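Long-range contacts in putative rRNA methylase (PDB 3EEY), which binds S-adenosylmethionine and probably acts as a methyltransferase, with ribosomal RNA as its putative substrate: residues Val94-Phe99 and Gly132-Val137; Val137-Gly142 and Ile181-Glu186. One frame throughout, in Å; residues are numbered along the deposited sequence.

Overall arrangement
After helix 8-19, strands 25-28, 49-53 and 76-79 alternate with helices 35-44 and 57-69; strand 94-101 then enters the sheet beside strand 25-28. Contact 1 (94-99 with 132-137) closes the excursion through helix 115-128, bringing strand 133-139 in parallel to strand 94-101. Contact 2 (137-142 with 181-186) closes the next loop, which holds helix 148-157 and strand 165-172, and returns strand 181-187 antiparallel. The two loops follow in series and meet at V137, which belongs to both contacts. Strand 133-139 thus lies between its two partners: I135 N probably bonds to I185 O, and V138 N to F99 O. Together the contacts join the parallel S-adenosylmethionine-binding half of the sheet to its antiparallel edge.

Contact 1 of 2, residues Val94-Phe99 and Gly132-Val137; sequences VKAVMF and GGIITV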
loop_
_atom_site.group_PDB
_atom_site.type_symbol
_atom_site.label_atom_id
_atom_site.label_comp_id
_atom_site.label_asym_id
_atom_site.label_seq_id
_atom_site.Cartn_x
_atom_site.Cartn_y
_atom_site.Cartn_z
ATOM N N VAL A 94 1.541 18.957 13.947
ATOM C CA VAL A 94 1.268 18.914 12.510
ATOM C C VAL A 94 0.431 17.696 12.119
ATOM O O VAL A 94 0.489 16.649 12.773
ATOM C CB VAL A 94 2.562 19.010 11.637
ATOM C CG1 VAL A 94 3.363 20.249 12.000
ATOM C CG2 VAL A 94 3.430 17.756 11.756
ATOM N N LYS A 95 -0.364 17.849 11.065
ATOM C CA LYS A 95 -1.212 16.763 10.582
ATOM C C LYS A 95 -0.458 15.831 9.639
ATOM O O LYS A 95 -0.662 14.620 9.675
ATOM C CB LYS A 95 -2.465 17.315 9.899
ATOM C CG LYS A 95 -3.587 16.299 9.691
ATOM C CD LYS A 95 -4.204 15.851 11.014
ATOM C CE LYS A 95 -5.628 15.344 10.834
ATOM N NZ LYS A 95 -6.566 16.449 10.480
ATOM N N ALA A 96 0.409 16.399 8.802
ATOM C CA ALA A 96 1.102 15.623 7.788
ATOM C C ALA A 96 2.468 16.180 7.452
ATOM O O ALA A 96 2.704 17.371 7.593
ATOM C CB ALA A 96 0.257 15.506 6.533
ATOM N N VAL A 97 3.377 15.295 7.040
ATOM C CA VAL A 97 4.700 15.681 6.553
ATOM C C VAL A 97 4.987 14.869 5.292
ATOM O O VAL A 97 4.768 13.668 5.267
ATOM C CB VAL A 97 5.827 15.444 7.602
ATOM C CG1 VAL A 97 7.126 16.124 7.175
ATOM C CG2 VAL A 97 5.437 15.960 8.972
ATOM N N MET A 98 5.464 15.528 4.243
ATOM C CA MET A 98 5.814 14.836 3.016
ATOM C C MET A 98 7.330 14.846 2.803
ATOM O O MET A 98 7.966 15.901 2.841
ATOM C CB MET A 98 5.080 15.431 1.800
ATOM C CG MET A 98 3.547 15.356 1.847
ATOM S SD MET A 98 2.724 16.007 0.358
ATOM C CE MET A 98 2.702 14.621 -0.738
ATOM N N PHE A 99 7.900 13.661 2.605
ATOM C CA PHE A 99 9.306 13.512 2.205
ATOM C C PHE A 99 9.381 12.953 0.801
ATOM O O PHE A 99 8.691 11.981 0.458
ATOM C CB PHE A 99 10.048 12.555 3.139
ATOM C CG PHE A 99 10.367 13.135 4.472
ATOM C CD1 PHE A 99 11.586 13.761 4.696
ATOM C CD2 PHE A 99 9.458 13.052 5.510
ATOM C CE1 PHE A 99 11.884 14.290 5.934
ATOM C CE2 PHE A 99 9.749 13.575 6.754
ATOM C CZ PHE A 99 10.952 14.201 6.969
ATOM N N GLY A 132 -3.029 10.286 14.864
ATOM C CA GLY A 132 -3.831 10.162 13.656
ATOM C C GLY A 132 -3.273 10.959 12.487
ATOM O O GLY A 132 -3.947 11.112 11.476
ATOM N N GLY A 133 -2.048 11.466 12.634
ATOM C CA GLY A 133 -1.351 12.196 11.574
ATOM C C GLY A 133 -0.487 11.276 10.734
ATOM O O GLY A 133 -0.234 10.156 11.138
ATOM N N ILE A 134 -0.025 11.753 9.575
ATOM C CA ILE A 134 0.686 10.896 8.613
ATOM C C ILE A 134 1.978 11.509 8.087
ATOM O O ILE A 134 2.069 12.708 7.896
ATOM C CB ILE A 134 -0.257 10.440 7.445
ATOM C CG1 ILE A 134 0.386 9.338 6.599
ATOM C CG2 ILE A 134 -0.666 11.622 6.537
ATOM C CD1 ILE A 134 -0.444 8.099 6.443
ATOM N N ILE A 135 2.993 10.679 7.896
ATOM C CA ILE A 135 4.177 11.054 7.138
ATOM C C ILE A 135 4.202 10.143 5.925
ATOM O O ILE A 135 4.047 8.933 6.065
ATOM C CB ILE A 135 5.485 10.857 7.948
ATOM C CG1 ILE A 135 5.497 11.769 9.173
ATOM C CG2 ILE A 135 6.735 11.124 7.075
ATOM C CD1 ILE A 135 6.331 11.254 10.326
ATOM N N THR A 136 4.372 10.722 4.735
ATOM C CA THR A 136 4.653 9.926 3.546
ATOM C C THR A 136 6.101 10.144 3.104
ATOM O O THR A 136 6.604 11.258 3.148
ATOM C CB THR A 136 3.685 10.239 2.386
ATOM O OG1 THR A 136 3.859 11.597 1.977
ATOM C CG2 THR A 136 2.237 10.011 2.810
ATOM N N VAL A 137 6.771 9.062 2.727
ATOM C CA VAL A 137 8.160 9.098 2.265
ATOM C C VAL A 137 8.240 8.377 0.916
ATOM O O VAL A 137 8.082 7.156 0.840
ATOM C CB VAL A 137 9.125 8.418 3.286
ATOM C CG1 VAL A 137 10.579 8.689 2.934
ATOM C CG2 VAL A 137 8.839 8.875 4.703
HETATM O O HOH W 1 5.834 12.266 0.248
#
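Four backbone hydrogen bonds zip the strands of V94-F99 and G132-V137 together in parallel, in close alignment. I134 N donates to K95 O, and the carbonyl of I134 then accepts from V97 N. V97 O takes the amide of T136 nearly along its C=O axis (3.0 Å). The straightest bond is F99 N to T136 O, 2.8 Å long with 170° at the hydrogen. CA-H...O contacts fill in between, the shortest from A96 CA to I134 O at 3.1 Å.

Apolar packing is concentrated on the face bearing V97, F99, I135 and V137. I135 CG1, anti to its own carbonyl carbon (chi1 -63°), lies alongside V97 and reaches V97 CB at 4.0 Å. Its other branch, CG2, meets the edge of the phenyl ring at F99 CD2 (3.7 Å), while V137 CG1 packs against F99 CB (3.9 Å). On the other face A96 CB touches I134 CG2, and M98 runs beside T136.

A water bridges the T136 side chain to the neighbouring backbone. T136 OG1 sits between its backbone N and carbonyl carbon (chi1 64°), where it bonds the water at 2.7 Å; the water in turn donates to F99 O.

Helix 115-128, the connection of this beta-alpha-beta crossover, covers the V97/F99 face through A121, L122 and A125, and the F99 ring meets that of H83, an S-adenosylmethionine-binding residue. Helix 8-19 covers A96, M98 and I134 through I16, while strand 25-28 flanks V94-F99 on the side away from G132-V137.

Contact 2 of 2, residues Val137-Gly142 and Ile181-Glu186; sequences VVIYYG and ILVCIE
V137 opens the antiparallel pairing of V137-G142 with I181-E186 as a hydrogen-bonded pair with V183. Its N donates to V183 O (2.8 Å), and its O accepts the V183 amide in a nearly straight bond, 173° at the hydrogen. Beyond this pair, V137 CG2 looks along the sheet to the tip of I185, CD1.

V138 and L182 form the non-hydrogen-bonded pair on the opposite face. Their side chains cross obliquely, V138 CG2 reaching L182 CD1 at 4.1 Å; with L182 CG anti to its backbone N (chi1 177°), CD1 also lies over V137 O.

I139 and I181 form a second hydrogen-bonded pair. I139 N to I181 O is the shortest of the four bonds at 2.7 Å, and I181 N returns to a lone pair of I139 O at 3.0 Å. I139 CD1 reaches diagonally to V183 CG2 (3.9 Å), joining the two hydrogen-bonded pairs on one face, where helix 148-157 packs on I139 and V183.

Past the strand, Y141 directs its CB toward I181-E186, with CG in the crowded position between N and carbonyl carbon (chi1 60°). Its ring crosses the I181 side chain at about a right angle, CE1 lying 3.9 Å from I181 CD1, while OH bonds P179 O.

Strand 181-187, the seventh, inserts antiparallel between strands 133-139 and 165-172, giving the order 3-2-1-4-5-7-6, the hallmark of the Rossmann-like class I methyltransferase fold.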
loop_
_atom_site.group_PDB
_atom_site.type_symbol
_atom_site.label_atom_id
_atom_site.label_comp_id
_atom_site.label_asym_id
_atom_site.label_seq_id
_atom_site.Cartn_x
_atom_site.Cartn_y
_atom_site.Cartn_z
ATOM N N VAL A 137 6.771 9.062 2.727
ATOM C CA VAL A 137 8.160 9.098 2.265
ATOM C C VAL A 137 8.240 8.377 0.916
ATOM O O VAL A 137 8.082 7.156 0.840
ATOM C CB VAL A 137 9.125 8.418 3.286
ATOM C CG1 VAL A 137 10.579 8.689 2.934
ATOM C CG2 VAL A 137 8.839 8.875 4.703
ATOM N N VAL A 138 8.439 9.136 -0.161
ATOM C CA VAL A 138 8.709 8.532 -1.459
ATOM C C VAL A 138 10.232 8.391 -1.575
ATOM O O VAL A 138 10.955 9.379 -1.547
ATOM C CB VAL A 138 8.106 9.345 -2.636
ATOM C CG1 VAL A 138 8.349 8.638 -3.961
ATOM C CG2 VAL A 138 6.611 9.538 -2.442
ATOM N N ILE A 139 10.712 7.157 -1.663
ATOM C CA ILE A 139 12.144 6.884 -1.693
ATOM C C ILE A 139 12.574 6.567 -3.118
ATOM O O ILE A 139 12.135 5.579 -3.703
ATOM C CB ILE A 139 12.536 5.701 -0.760
ATOM C CG1 ILE A 139 12.122 5.984 0.689
ATOM C CG2 ILE A 139 14.041 5.429 -0.845
ATOM C CD1 ILE A 139 12.213 4.779 1.623
ATOM N N TYR A 140 13.422 7.425 -3.677
ATOM C CA TYR A 140 14.075 7.155 -4.952
ATOM C C TYR A 140 15.472 6.657 -4.692
ATOM O O TYR A 140 16.137 7.096 -3.755
ATOM C CB TYR A 140 14.172 8.403 -5.803
ATOM C CG TYR A 140 12.848 8.990 -6.216
ATOM C CD1 TYR A 140 12.334 8.762 -7.488
ATOM C CD2 TYR A 140 12.117 9.801 -5.346
ATOM C CE1 TYR A 140 11.116 9.319 -7.880
ATOM C CE2 TYR A 140 10.908 10.352 -5.727
ATOM C CZ TYR A 140 10.408 10.109 -6.987
ATOM O OH TYR A 140 9.202 10.660 -7.365
ATOM N N TYR A 141 15.924 5.757 -5.550
ATOM C CA TYR A 141 17.190 5.072 -5.360
ATOM C C TYR A 141 17.691 4.601 -6.716
ATOM O O TYR A 141 17.027 4.819 -7.725
ATOM C CB TYR A 141 17.042 3.906 -4.364
ATOM C CG TYR A 141 16.046 2.827 -4.750
ATOM C CD1 TYR A 141 14.679 3.100 -4.821
ATOM C CD2 TYR A 141 16.467 1.526 -5.008
ATOM C CE1 TYR A 141 13.772 2.130 -5.168
ATOM C CE2 TYR A 141 15.555 0.532 -5.352
ATOM C CZ TYR A 141 14.205 0.844 -5.431
ATOM O OH TYR A 141 13.276 -0.125 -5.768
ATOM N N GLY A 142 18.865 3.974 -6.737
ATOM C CA GLY A 142 19.528 3.618 -7.989
ATOM C C GLY A 142 20.081 4.871 -8.628
ATOM O O GLY A 142 20.154 5.916 -7.977
ATOM N N ILE A 181 9.802 3.728 -3.938
ATOM C CA ILE A 181 9.148 3.053 -2.821
ATOM C C ILE A 181 8.365 4.052 -1.974
ATOM O O ILE A 181 8.872 5.119 -1.691
ATOM C CB ILE A 181 10.212 2.338 -1.973
ATOM C CG1 ILE A 181 10.729 1.104 -2.722
ATOM C CG2 ILE A 181 9.687 1.949 -0.599
ATOM C CD1 ILE A 181 11.989 0.520 -2.126
ATOM N N LEU A 182 7.136 3.704 -1.579
ATOM C CA LEU A 182 6.351 4.533 -0.658
ATOM C C LEU A 182 6.320 3.986 0.772
ATOM O O LEU A 182 5.907 2.859 0.995
ATOM C CB LEU A 182 4.914 4.689 -1.152
ATOM C CG LEU A 182 3.971 5.485 -0.242
ATOM C CD1 LEU A 182 4.379 6.956 -0.110
ATOM C CD2 LEU A 182 2.547 5.369 -0.721
ATOM N N VAL A 183 6.740 4.804 1.733
ATOM C CA VAL A 183 6.568 4.478 3.142
ATOM C C VAL A 183 5.535 5.433 3.750
ATOM O O VAL A 183 5.607 6.638 3.556
ATOM C CB VAL A 183 7.907 4.496 3.924
ATOM C CG1 VAL A 183 7.697 4.085 5.352
ATOM C CG2 VAL A 183 8.912 3.538 3.297
ATOM N N CYS A 184 4.546 4.872 4.436
ATOM C CA CYS A 184 3.544 5.649 5.143
ATOM C C CYS A 184 3.695 5.419 6.631
ATOM O O CYS A 184 3.635 4.286 7.088
ATOM C CB CYS A 184 2.140 5.243 4.710
ATOM S SG CYS A 184 1.723 5.747 3.059
ATOM N N ILE A 185 3.921 6.496 7.377
ATOM C CA ILE A 185 4.014 6.439 8.832
ATOM C C ILE A 185 2.814 7.154 9.433
ATOM O O ILE A 185 2.604 8.327 9.162
ATOM C CB ILE A 185 5.306 7.120 9.342
ATOM C CG1 ILE A 185 6.535 6.587 8.596
ATOM C CG2 ILE A 185 5.446 6.955 10.849
ATOM C CD1 ILE A 185 7.701 7.526 8.605
ATOM N N GLU A 186 2.027 6.446 10.237
ATOM C CA GLU A 186 0.864 7.039 10.898
ATOM C C GLU A 186 0.991 6.906 12.400
ATOM O O GLU A 186 1.198 5.806 12.900
ATOM C CB GLU A 186 -0.433 6.355 10.460
ATOM C CG GLU A 186 -1.674 7.090 10.956
ATOM C CD GLU A 186 -2.963 6.305 10.823
ATOM O OE1 GLU A 186 -2.984 5.268 10.140
ATOM O OE2 GLU A 186 -3.974 6.735 11.411
#